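Local coordinates for protein FACT-Spt16 (Cicer arietinum, PDB 5CE6) that probably binds histones H3-H4 as the N-terminal domain of the Spt16 subunit of FACT, a histone chaperone that acts on chromatin during transcription, at residues A[24-29]-A[105-109]; A[84-88]-A[169-173]; A[321-325]-A[414-418]; A[349-354]-A[388-392]. One frame throughout, in Å; residues are numbered along the deposited sequence.

Contact 1 (A[24-29]-A[105-109]); sequences IDLNTF and ILESV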
loop_
_atom_site.group_PDB
_atom_site.type_symbol
_atom_site.label_atom_id
_atom_site.label_comp_id
_atom_site.label_asym_id
_atom_site.label_seq_id
_atom_site.Cartn_x
_atom_site.Cartn_y
_atom_site.Cartn_z
ATOM N N ILE A 24 -14.585 13.451 13.949
ATOM C CA ILE A 24 -15.016 12.718 12.756
ATOM C C ILE A 24 -15.694 13.600 11.709
ATOM O O ILE A 24 -16.649 14.314 12.003
ATOM C CB ILE A 24 -15.930 11.519 13.110
ATOM C CG1 ILE A 24 -15.129 10.451 13.866
ATOM C CG2 ILE A 24 -16.541 10.911 11.845
ATOM C CD1 ILE A 24 -15.988 9.330 14.440
ATOM N N ASP A 25 -15.173 13.544 10.486
ATOM C CA ASP A 25 -15.782 14.213 9.347
ATOM C C ASP A 25 -17.095 13.509 9.004
ATOM O O ASP A 25 -17.088 12.466 8.347
ATOM C CB ASP A 25 -14.815 14.145 8.162
ATOM C CG ASP A 25 -15.213 15.054 7.021
ATOM O OD1 ASP A 25 -16.411 15.113 6.671
ATOM O OD2 ASP A 25 -14.307 15.708 6.466
ATOM N N LEU A 26 -18.214 14.076 9.448
ATOM C CA LEU A 26 -19.525 13.452 9.255
ATOM C C LEU A 26 -19.983 13.403 7.797
ATOM O O LEU A 26 -20.688 12.476 7.400
ATOM C CB LEU A 26 -20.590 14.134 10.123
ATOM C CG LEU A 26 -20.379 14.039 11.637
ATOM C CD1 LEU A 26 -21.560 14.606 12.390
ATOM C CD2 LEU A 26 -20.124 12.605 12.066
ATOM N N ASN A 27 -19.590 14.398 7.003
ATOM C CA ASN A 27 -19.958 14.443 5.589
ATOM C C ASN A 27 -19.289 13.316 4.816
ATOM O O ASN A 27 -19.925 12.616 4.025
ATOM C CB ASN A 27 -19.583 15.801 4.985
ATOM C CG ASN A 27 -20.247 16.052 3.640
ATOM O OD1 ASN A 27 -20.231 15.196 2.752
ATOM N ND2 ASN A 27 -20.833 17.234 3.482
ATOM N N THR A 28 -17.995 13.147 5.059
ATOM C CA THR A 28 -17.229 12.067 4.452
ATOM C C THR A 28 -17.779 10.707 4.879
ATOM O O THR A 28 -17.951 9.812 4.052
ATOM C CB THR A 28 -15.750 12.165 4.846
ATOM O OG1 THR A 28 -15.178 13.324 4.229
ATOM C CG2 THR A 28 -14.995 10.929 4.398
ATOM N N PHE A 29 -18.063 10.568 6.172
ATOM C CA PHE A 29 -18.642 9.341 6.710
ATOM C C PHE A 29 -19.929 8.971 5.967
ATOM O O PHE A 29 -20.097 7.828 5.545
ATOM C CB PHE A 29 -18.922 9.496 8.209
ATOM C CG PHE A 29 -19.702 8.357 8.796
ATOM C CD1 PHE A 29 -19.085 7.144 9.067
ATOM C CD2 PHE A 29 -21.050 8.498 9.085
ATOM C CE1 PHE A 29 -19.801 6.090 9.600
ATOM C CE2 PHE A 29 -21.774 7.448 9.626
ATOM C CZ PHE A 29 -21.149 6.246 9.886
ATOM N N ILE A 105 -17.164 8.695 21.304
ATOM C CA ILE A 105 -16.760 9.324 20.058
ATOM C C ILE A 105 -17.732 8.953 18.939
ATOM O O ILE A 105 -18.140 9.807 18.150
ATOM C CB ILE A 105 -15.329 8.907 19.674
ATOM C CG1 ILE A 105 -14.335 9.411 20.721
ATOM C CG2 ILE A 105 -14.969 9.438 18.289
ATOM C CD1 ILE A 105 -12.964 8.782 20.613
ATOM N N LEU A 106 -18.118 7.681 18.890
ATOM C CA LEU A 106 -18.991 7.183 17.827
ATOM C C LEU A 106 -20.446 7.625 17.965
ATOM O O LEU A 106 -21.229 7.472 17.031
ATOM C CB LEU A 106 -18.899 5.658 17.724
ATOM C CG LEU A 106 -17.583 5.121 17.172
ATOM C CD1 LEU A 106 -17.492 3.609 17.285
ATOM C CD2 LEU A 106 -17.395 5.549 15.715
ATOM N N GLU A 107 -20.813 8.168 19.124
ATOM C CA GLU A 107 -22.158 8.716 19.309
ATOM C C GLU A 107 -22.528 9.694 18.193
ATOM O O GLU A 107 -23.678 9.755 17.761
ATOM C CB GLU A 107 -22.279 9.408 20.669
ATOM C CG GLU A 107 -22.444 8.456 21.840
ATOM C CD GLU A 107 -23.796 7.768 21.847
ATOM O OE1 GLU A 107 -24.737 8.295 21.218
ATOM O OE2 GLU A 107 -23.918 6.701 22.483
ATOM N N SER A 108 -21.535 10.434 17.714
ATOM C CA SER A 108 -21.765 11.508 16.753
ATOM C C SER A 108 -22.154 11.029 15.353
ATOM O O SER A 108 -22.665 11.811 14.553
ATOM C CB SER A 108 -20.529 12.406 16.659
ATOM O OG SER A 108 -19.416 11.686 16.162
ATOM N N VAL A 109 -21.907 9.758 15.050
ATOM C CA VAL A 109 -22.226 9.236 13.720
ATOM C C VAL A 109 -23.579 8.512 13.663
ATOM O O VAL A 109 -24.002 8.061 12.603
ATOM C CB VAL A 109 -21.082 8.354 13.147
ATOM C CG1 VAL A 109 -19.788 9.138 13.085
ATOM C CG2 VAL A 109 -20.875 7.114 13.983
#
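Val109 lies over one face of the Phe29 ring, its CB 4.0 Å from the ring centroid and 23° off the normal, a CH-pi contact whose closest pair is Val109 CB to Phe29 CE2 at 3.7 Å. The same valine is the most heavily covered residue of the contact: Val109 CG1 meets Leu26 CD2 at 3.6 Å and Ile24 CG2 at 3.9 Å. Ile24 also reaches Ile105 and Leu106 of helix 100-106, with its CD1 4.0 Å from Ile105 CG2 and 4.2 Å from Leu106 CD2. Leu26 CD2 sits 3.6 Å from Ser108 O, while Ser108 OG turns back to donate to Ile105 O at 3.0 Å. At the start of helix 26-42, Asp25 is the N-cap: its OD1 accepts from Thr28 N at 3.0 Å. Leu78 of helix 69-78 touches Ile24, Phe29 and Leu106. With no hydrogen bond between the segments, the first turn of helix 26-42 is held here by apolar fit, while the Ser108 hydroxyl and Asp25 carboxylate bond within their own segments.

Contact 2 (A[84-88]-A[169-173]); sequences ETIMV and LLDLW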
loop_
_atom_site.group_PDB
_atom_site.type_symbol
_atom_site.label_atom_id
_atom_site.label_comp_id
_atom_site.label_asym_id
_atom_site.label_seq_id
_atom_site.Cartn_x
_atom_site.Cartn_y
_atom_site.Cartn_z
ATOM N N GLU A 84 -8.588 -2.573 18.800
ATOM C CA GLU A 84 -9.411 -3.444 19.636
ATOM C C GLU A 84 -10.910 -3.134 19.506
ATOM O O GLU A 84 -11.628 -2.975 20.502
ATOM C CB GLU A 84 -8.949 -3.409 21.096
ATOM C CG GLU A 84 -9.317 -4.657 21.875
ATOM C CD GLU A 84 -8.770 -4.654 23.285
ATOM O OE1 GLU A 84 -8.933 -3.637 23.995
ATOM O OE2 GLU A 84 -8.176 -5.679 23.680
ATOM N N THR A 85 -11.365 -3.052 18.258
ATOM C CA THR A 85 -12.755 -2.728 17.963
ATOM C C THR A 85 -13.296 -3.704 16.927
ATOM O O THR A 85 -12.608 -4.044 15.969
ATOM C CB THR A 85 -12.888 -1.279 17.444
ATOM O OG1 THR A 85 -12.501 -0.361 18.474
ATOM C CG2 THR A 85 -14.317 -0.962 17.026
ATOM N N ILE A 86 -14.528 -4.161 17.134
ATOM C CA ILE A 86 -15.226 -4.968 16.138
ATOM C C ILE A 86 -16.416 -4.171 15.604
ATOM O O ILE A 86 -17.175 -3.595 16.379
ATOM C CB ILE A 86 -15.752 -6.258 16.772
ATOM C CG1 ILE A 86 -14.591 -7.126 17.277
ATOM C CG2 ILE A 86 -16.627 -7.024 15.797
ATOM C CD1 ILE A 86 -15.027 -8.145 18.342
ATOM N N MET A 87 -16.581 -4.137 14.285
ATOM C CA MET A 87 -17.719 -3.441 13.693
ATOM C C MET A 87 -18.440 -4.375 12.734
ATOM O O MET A 87 -17.813 -4.973 11.857
ATOM C CB MET A 87 -17.255 -2.176 12.964
ATOM C CG MET A 87 -18.358 -1.382 12.313
ATOM S SD MET A 87 -17.776 0.284 11.923
ATOM C CE MET A 87 -16.395 -0.072 10.848
ATOM N N VAL A 88 -19.753 -4.497 12.908
ATOM C CA VAL A 88 -20.554 -5.391 12.075
ATOM C C VAL A 88 -21.684 -4.646 11.368
ATOM O O VAL A 88 -22.560 -4.059 12.008
ATOM C CB VAL A 88 -21.149 -6.554 12.890
ATOM C CG1 VAL A 88 -22.049 -7.405 12.010
ATOM C CG2 VAL A 88 -20.036 -7.411 13.482
ATOM N N LEU A 169 -9.402 -10.294 22.073
ATOM C CA LEU A 169 -10.706 -9.890 21.535
ATOM C C LEU A 169 -10.965 -10.531 20.174
ATOM O O LEU A 169 -11.990 -11.191 19.971
ATOM C CB LEU A 169 -10.801 -8.365 21.403
ATOM C CG LEU A 169 -12.209 -7.836 21.112
ATOM C CD1 LEU A 169 -13.027 -7.829 22.386
ATOM C CD2 LEU A 169 -12.179 -6.448 20.481
ATOM N N LEU A 170 -10.025 -10.347 19.250
ATOM C CA LEU A 170 -10.186 -10.858 17.889
ATOM C C LEU A 170 -10.182 -12.389 17.872
ATOM O O LEU A 170 -10.901 -13.009 17.087
ATOM C CB LEU A 170 -9.100 -10.318 16.957
ATOM C CG LEU A 170 -9.008 -8.812 16.674
ATOM C CD1 LEU A 170 -8.646 -8.554 15.222
ATOM C CD2 LEU A 170 -10.262 -8.045 17.065
ATOM N N ASP A 171 -9.366 -12.987 18.737
ATOM C CA ASP A 171 -9.321 -14.441 18.872
ATOM C C ASP A 171 -10.690 -14.992 19.244
ATOM O O ASP A 171 -11.188 -15.940 18.627
ATOM C CB ASP A 171 -8.305 -14.856 19.941
ATOM C CG ASP A 171 -6.884 -14.900 19.419
ATOM O OD1 ASP A 171 -6.702 -14.987 18.185
ATOM O OD2 ASP A 171 -5.949 -14.862 20.248
ATOM N N LEU A 172 -11.298 -14.389 20.260
ATOM C CA LEU A 172 -12.598 -14.830 20.730
ATOM C C LEU A 172 -13.662 -14.626 19.654
ATOM O O LEU A 172 -14.483 -15.514 19.395
ATOM C CB LEU A 172 -12.977 -14.094 22.020
ATOM C CG LEU A 172 -14.342 -14.427 22.626
ATOM C CD1 LEU A 172 -14.456 -15.918 22.887
ATOM C CD2 LEU A 172 -14.583 -13.645 23.916
ATOM N N TRP A 173 -13.636 -13.454 19.024
ATOM C CA TRP A 173 -14.613 -13.117 18.000
ATOM C C TRP A 173 -14.549 -14.108 16.844
ATOM O O TRP A 173 -15.577 -14.601 16.380
ATOM C CB TRP A 173 -14.386 -11.684 17.503
ATOM C CG TRP A 173 -15.252 -11.278 16.341
ATOM C CD1 TRP A 173 -14.828 -10.931 15.086
ATOM C CD2 TRP A 173 -16.684 -11.169 16.321
ATOM N NE1 TRP A 173 -15.902 -10.621 14.291
ATOM C CE2 TRP A 173 -17.053 -10.752 15.024
ATOM C CE3 TRP A 173 -17.687 -11.381 17.273
ATOM C CZ2 TRP A 173 -18.386 -10.546 14.654
ATOM C CZ3 TRP A 173 -19.013 -11.177 16.904
ATOM C CH2 TRP A 173 -19.349 -10.761 15.606
HETATM O O HOH W 1 -7.410 -7.819 22.539
#
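Glu84, in the loop just before strand 85-89, reaches helix 168-179 through backbone and side chain. Its O lies 3.5 Å and its CG 3.7 Å from Leu169 CD2, and its OE2 receives a hydrogen bond from a water at 2.5 Å that in turn accepts from Leu169 N at 3.2 Å, so the carboxylate is linked to the first turn of the helix. Glu84 and Thr85 together face Cys58 in a G1 beta bulge; the CA-to-CB bond of Thr85 points away from the helix, and its OG1 bonds to Pro83 O. Ile86 points toward the helix and is the most heavily covered residue: its CD1 lies 3.9 Å from Leu169 CD2 and 3.7 Å from Trp173 CB, and its CG2 stands over the five-membered ring of Trp173, 4.0 Å from the centroid, as a CH-pi contact. Met87 turns to the other side of the sheet. Val88 returns to the helix side, its CG2 3.7 Å from Trp173 CZ2. Strand 85-88 and helix 169-173 run at 37° with axes 9.7 Å apart, helix 133-145 covering the same face beside them: the layered helix-on-sheet packing of the alpha/beta N-terminal lobe of Spt16.

Contact 3 (A[321-325]-A[414-418]); sequences ADPIQ and HCENS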
loop_
_atom_site.group_PDB
_atom_site.type_symbol
_atom_site.label_atom_id
_atom_site.label_comp_id
_atom_site.label_asym_id
_atom_site.label_seq_id
_atom_site.Cartn_x
_atom_site.Cartn_y
_atom_site.Cartn_z
ATOM N N ALA A 321 29.281 1.441 -13.684
ATOM C CA ALA A 321 28.537 0.255 -14.095
ATOM C C ALA A 321 29.205 -0.463 -15.250
ATOM O O ALA A 321 29.697 0.174 -16.181
ATOM C CB ALA A 321 27.128 0.638 -14.484
ATOM N N ASP A 322 29.206 -1.790 -15.198
ATOM C CA ASP A 322 29.734 -2.578 -16.302
ATOM C C ASP A 322 28.701 -2.628 -17.433
ATOM O O ASP A 322 27.585 -2.127 -17.268
ATOM C CB ASP A 322 30.235 -3.958 -15.817
ATOM C CG ASP A 322 29.121 -4.934 -15.461
ATOM O OD1 ASP A 322 28.004 -4.857 -16.004
ATOM O OD2 ASP A 322 29.391 -5.829 -14.626
ATOM N N PRO A 323 29.065 -3.186 -18.597
ATOM C CA PRO A 323 28.113 -3.121 -19.712
ATOM C C PRO A 323 26.783 -3.838 -19.475
ATOM O O PRO A 323 25.772 -3.415 -20.047
ATOM C CB PRO A 323 28.875 -3.796 -20.850
ATOM C CG PRO A 323 30.280 -3.497 -20.551
ATOM C CD PRO A 323 30.403 -3.606 -19.067
ATOM N N ILE A 324 26.780 -4.891 -18.659
ATOM C CA ILE A 324 25.565 -5.658 -18.436
ATOM C C ILE A 324 24.659 -4.887 -17.491
ATOM O O ILE A 324 23.444 -4.789 -17.707
ATOM C CB ILE A 324 25.877 -7.047 -17.860
ATOM C CG1 ILE A 324 26.768 -7.826 -18.834
ATOM C CG2 ILE A 324 24.591 -7.815 -17.579
ATOM C CD1 ILE A 324 27.106 -9.227 -18.384
ATOM N N GLN A 325 25.260 -4.323 -16.447
ATOM C CA GLN A 325 24.503 -3.520 -15.476
ATOM C C GLN A 325 23.890 -2.305 -16.172
ATOM O O GLN A 325 22.752 -1.937 -15.898
ATOM C CB GLN A 325 25.407 -3.068 -14.329
ATOM C CG GLN A 325 25.921 -4.209 -13.422
ATOM C CD GLN A 325 27.049 -3.770 -12.510
ATOM O OE1 GLN A 325 27.820 -2.868 -12.847
ATOM N NE2 GLN A 325 27.165 -4.420 -11.349
ATOM N N HIS A 414 23.472 -11.426 -13.539
ATOM C CA HIS A 414 24.891 -11.621 -13.284
ATOM C C HIS A 414 25.706 -10.530 -13.972
ATOM O O HIS A 414 25.537 -10.289 -15.169
ATOM C CB HIS A 414 25.328 -13.008 -13.757
ATOM C CG HIS A 414 24.806 -14.120 -12.907
ATOM N ND1 HIS A 414 25.630 -15.030 -12.281
ATOM C CD2 HIS A 414 23.540 -14.457 -12.560
ATOM C CE1 HIS A 414 24.896 -15.889 -11.596
ATOM N NE2 HIS A 414 23.625 -15.561 -11.745
ATOM N N CYS A 415 26.571 -9.861 -13.210
ATOM C CA CYS A 415 27.400 -8.799 -13.762
ATOM C C CYS A 415 28.544 -9.392 -14.567
ATOM O O CYS A 415 28.763 -10.606 -14.572
ATOM C CB CYS A 415 27.932 -7.867 -12.665
ATOM S SG CYS A 415 29.236 -8.545 -11.627
ATOM N N GLU A 416 29.279 -8.527 -15.246
ATOM C CA GLU A 416 30.339 -8.983 -16.123
ATOM C C GLU A 416 31.481 -9.653 -15.372
ATOM O O GLU A 416 31.812 -10.814 -15.638
ATOM C CB GLU A 416 30.854 -7.823 -16.973
ATOM C CG GLU A 416 31.941 -8.239 -17.930
ATOM C CD GLU A 416 32.050 -7.296 -19.108
ATOM O OE1 GLU A 416 33.168 -6.814 -19.362
ATOM O OE2 GLU A 416 31.014 -7.035 -19.759
ATOM N N ASN A 417 32.101 -8.930 -14.447
ATOM C CA ASN A 417 33.205 -9.509 -13.690
ATOM C C ASN A 417 32.669 -10.253 -12.484
ATOM O O ASN A 417 32.250 -9.641 -11.504
ATOM C CB ASN A 417 34.200 -8.441 -13.240
ATOM C CG ASN A 417 35.314 -9.012 -12.370
ATOM O OD1 ASN A 417 35.730 -10.162 -12.538
ATOM N ND2 ASN A 417 35.792 -8.211 -11.425
ATOM N N SER A 418 32.689 -11.578 -12.555
ATOM C CA SER A 418 32.067 -12.399 -11.525
ATOM C C SER A 418 32.881 -12.449 -10.227
ATOM O O SER A 418 32.417 -12.972 -9.213
ATOM C CB SER A 418 31.778 -13.800 -12.067
ATOM O OG SER A 418 32.933 -14.367 -12.662
HETATM O O HOH W 2 31.883 -6.180 -13.361
#
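A capping box opens helix 323-342, and its N-cap residue, Asp322, also holds the loop that follows strand 403-414 in the pita-bread (M24 peptidase-like) domain. Within the box, Asp322 OD1 accepts from Gln325 N at 2.8 Å and weakly from Ile324 N at 2.9 Å, while Gln325 OE1 accepts from Asp322 N at 2.9 Å. The other carboxylate oxygen serves the loop: Glu416 N donates to Asp322 OD2 at 2.8 Å, the one direct hydrogen bond between the segments. One aspartate thus caps the helix and fixes the loop backbone. Van der Waals contacts fill in around this bond. Ile324 lays its CG2 3.6 Å from His414 O and its CD1 3.9 Å from Glu416 N, Pro323 CD approaches Glu416 OE2 at 3.6 Å, and Gln325 NE2 lies 3.8 Å from Cys415 CB. That amide nitrogen donates to Ala295 O, and the potassium ion is about 5 Å from the Gln325 side chain. The contact therefore borders the potassium site, whose residues Ala295, Ser420 and Asn422 all lie outside the two segments. A water completes the polar network, donating to Asp322 OD2 at 2.8 Å and accepting from Asn417 N at 3.0 Å.

Contact 4 (A[349-354]-A[388-392]); sequences LSAAYL and LNINA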
loop_
_atom_site.group_PDB
_atom_site.type_symbol
_atom_site.label_atom_id
_atom_site.label_comp_id
_atom_site.label_asym_id
_atom_site.label_seq_id
_atom_site.Cartn_x
_atom_site.Cartn_y
_atom_site.Cartn_z
ATOM N N LEU A 349 -4.840 -4.742 -16.501
ATOM C CA LEU A 349 -3.570 -4.671 -15.775
ATOM C C LEU A 349 -2.575 -5.658 -16.377
ATOM O O LEU A 349 -1.383 -5.376 -16.459
ATOM C CB LEU A 349 -3.760 -4.939 -14.279
ATOM C CG LEU A 349 -4.074 -3.763 -13.342
ATOM C CD1 LEU A 349 -5.320 -3.022 -13.758
ATOM C CD2 LEU A 349 -4.216 -4.257 -11.910
ATOM N N SER A 350 -3.075 -6.809 -16.822
ATOM C CA SER A 350 -2.217 -7.822 -17.438
ATOM C C SER A 350 -1.569 -7.328 -18.723
ATOM O O SER A 350 -0.431 -7.677 -19.030
ATOM C CB SER A 350 -3.000 -9.111 -17.698
ATOM O OG SER A 350 -4.160 -8.859 -18.472
ATOM N N ALA A 351 -2.287 -6.515 -19.489
ATOM C CA ALA A 351 -1.708 -5.980 -20.711
ATOM C C ALA A 351 -0.554 -5.035 -20.367
ATOM O O ALA A 351 0.451 -4.962 -21.090
ATOM C CB ALA A 351 -2.771 -5.259 -21.531
ATOM N N ALA A 352 -0.713 -4.307 -19.267
ATOM C CA ALA A 352 0.309 -3.382 -18.799
ATOM C C ALA A 352 1.559 -4.133 -18.360
ATOM O O ALA A 352 2.678 -3.726 -18.675
ATOM C CB ALA A 352 -0.228 -2.508 -17.668
ATOM N N TYR A 353 1.373 -5.227 -17.626
ATOM C CA TYR A 353 2.510 -6.059 -17.254
ATOM C C TYR A 353 3.192 -6.649 -18.496
ATOM O O TYR A 353 4.418 -6.593 -18.632
ATOM C CB TYR A 353 2.108 -7.170 -16.264
ATOM C CG TYR A 353 3.299 -8.044 -15.918
ATOM C CD1 TYR A 353 4.227 -7.637 -14.966
ATOM C CD2 TYR A 353 3.516 -9.237 -16.580
ATOM C CE1 TYR A 353 5.343 -8.424 -14.664
ATOM C CE2 TYR A 353 4.621 -10.024 -16.294
ATOM C CZ TYR A 353 5.530 -9.613 -15.340
ATOM O OH TYR A 353 6.631 -10.415 -15.071
ATOM N N LEU A 354 2.401 -7.200 -19.414
ATOM C CA LEU A 354 2.966 -7.825 -20.599
ATOM C C LEU A 354 3.648 -6.815 -21.519
ATOM O O LEU A 354 4.486 -7.189 -22.332
ATOM C CB LEU A 354 1.905 -8.632 -21.348
ATOM C CG LEU A 354 1.482 -9.892 -20.588
ATOM C CD1 LEU A 354 0.255 -10.525 -21.212
ATOM C CD2 LEU A 354 2.638 -10.887 -20.537
ATOM N N LEU A 388 -5.224 -5.280 -7.021
ATOM C CA LEU A 388 -4.777 -4.534 -8.190
ATOM C C LEU A 388 -3.303 -4.789 -8.471
ATOM O O LEU A 388 -2.564 -3.866 -8.804
ATOM C CB LEU A 388 -5.005 -3.033 -7.996
ATOM C CG LEU A 388 -6.449 -2.535 -8.024
ATOM C CD1 LEU A 388 -6.473 -1.023 -7.860
ATOM C CD2 LEU A 388 -7.111 -2.929 -9.335
ATOM N N ASN A 389 -2.870 -6.037 -8.323
ATOM C CA ASN A 389 -1.495 -6.388 -8.658
ATOM C C ASN A 389 -1.284 -6.375 -10.167
ATOM O O ASN A 389 -2.005 -7.041 -10.916
ATOM C CB ASN A 389 -1.158 -7.758 -8.052
ATOM C CG ASN A 389 0.324 -8.065 -8.074
ATOM O OD1 ASN A 389 0.958 -8.041 -9.128
ATOM N ND2 ASN A 389 0.884 -8.379 -6.905
ATOM N N ILE A 390 -0.317 -5.587 -10.626
ATOM C CA ILE A 390 -0.023 -5.518 -12.050
ATOM C C ILE A 390 0.812 -6.732 -12.416
ATOM O O ILE A 390 2.042 -6.712 -12.315
ATOM C CB ILE A 390 0.740 -4.220 -12.419
ATOM C CG1 ILE A 390 -0.008 -2.998 -11.880
ATOM C CG2 ILE A 390 0.905 -4.100 -13.942
ATOM C CD1 ILE A 390 0.847 -1.744 -11.837
ATOM N N ASN A 391 0.134 -7.803 -12.819
ATOM C CA ASN A 391 0.823 -9.020 -13.241
ATOM C C ASN A 391 0.090 -9.682 -14.402
ATOM O O ASN A 391 -1.006 -9.265 -14.757
ATOM C CB ASN A 391 1.032 -9.981 -12.054
ATOM C CG ASN A 391 -0.275 -10.537 -11.491
ATOM O OD1 ASN A 391 -1.058 -11.165 -12.197
ATOM N ND2 ASN A 391 -0.486 -10.343 -10.197
ATOM N N ALA A 392 0.695 -10.714 -14.986
ATOM C CA ALA A 392 0.154 -11.367 -16.181
ATOM C C ALA A 392 -1.198 -12.059 -15.995
ATOM O O ALA A 392 -1.885 -12.351 -16.977
ATOM C CB ALA A 392 1.176 -12.352 -16.747
#
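Leu388 begins the contact with its carbonyl, the O lying 3.5 Å from Leu349 CD2, and its own CD2 is 4.1 Å from that same methyl. At Asn389 the backbone O follows at 3.7 Å from Leu349 CD2, while its CA-to-CB bond points away and its OD1 bonds to Ser374 OG. Ile390 fills the space beside the helix: its CG2 touches Leu349 O at 3.6 Å, Tyr353 CB at 4.0 Å and Ala352 CB at 4.2 Å, and its O lies 3.6 Å from Tyr353 CD1. Beyond it, Phe404 of strand 403-414 and Val339 of helix 323-342 also meet Ile390. Asn391 contributes through its backbone, since its CA-to-CB bond points away; its O receives a CA-H...O contact from Ser350 CA at 3.3 Å. Ala392 ends the segment against the first helical turns, its N 3.6 Å from Tyr353 CD2, its CB 4.3 Å from Leu354 CD2 and its O 3.5 Å from Ser350 CB. No conventional hydrogen bond joins the segments; Ser350 OG instead binds Asp395 OD1, and Tyr353 OH binds Thr372 O. A loop is thus laid along the start of helix 349-363, one of the helices flanking the sheets of the pita-bread fold.

From the N terminus, contact 1 brings the start of helix 26-42 against segment 105-109, and contact 2 joins strand 85-89, within that loop, to helix 168-179 beyond it. The two therefore cross, and their nearest atoms are about 6 Å apart; contact 1 joins elements that precede and follow the strand pair 85-89 and 93-98, and contact 2 lays a helix on the sheet of the same lobe. The chain then enters the M24-like domain. There contact 3 closes the long excursion between 325 and 414, and contact 4 closes a shorter one inside it, involving the next helix, 349-363. Their centres lie about 29 Å apart, so they secure separate regions of one domain, while about 58 Å separates the centres of contacts 1 and 3.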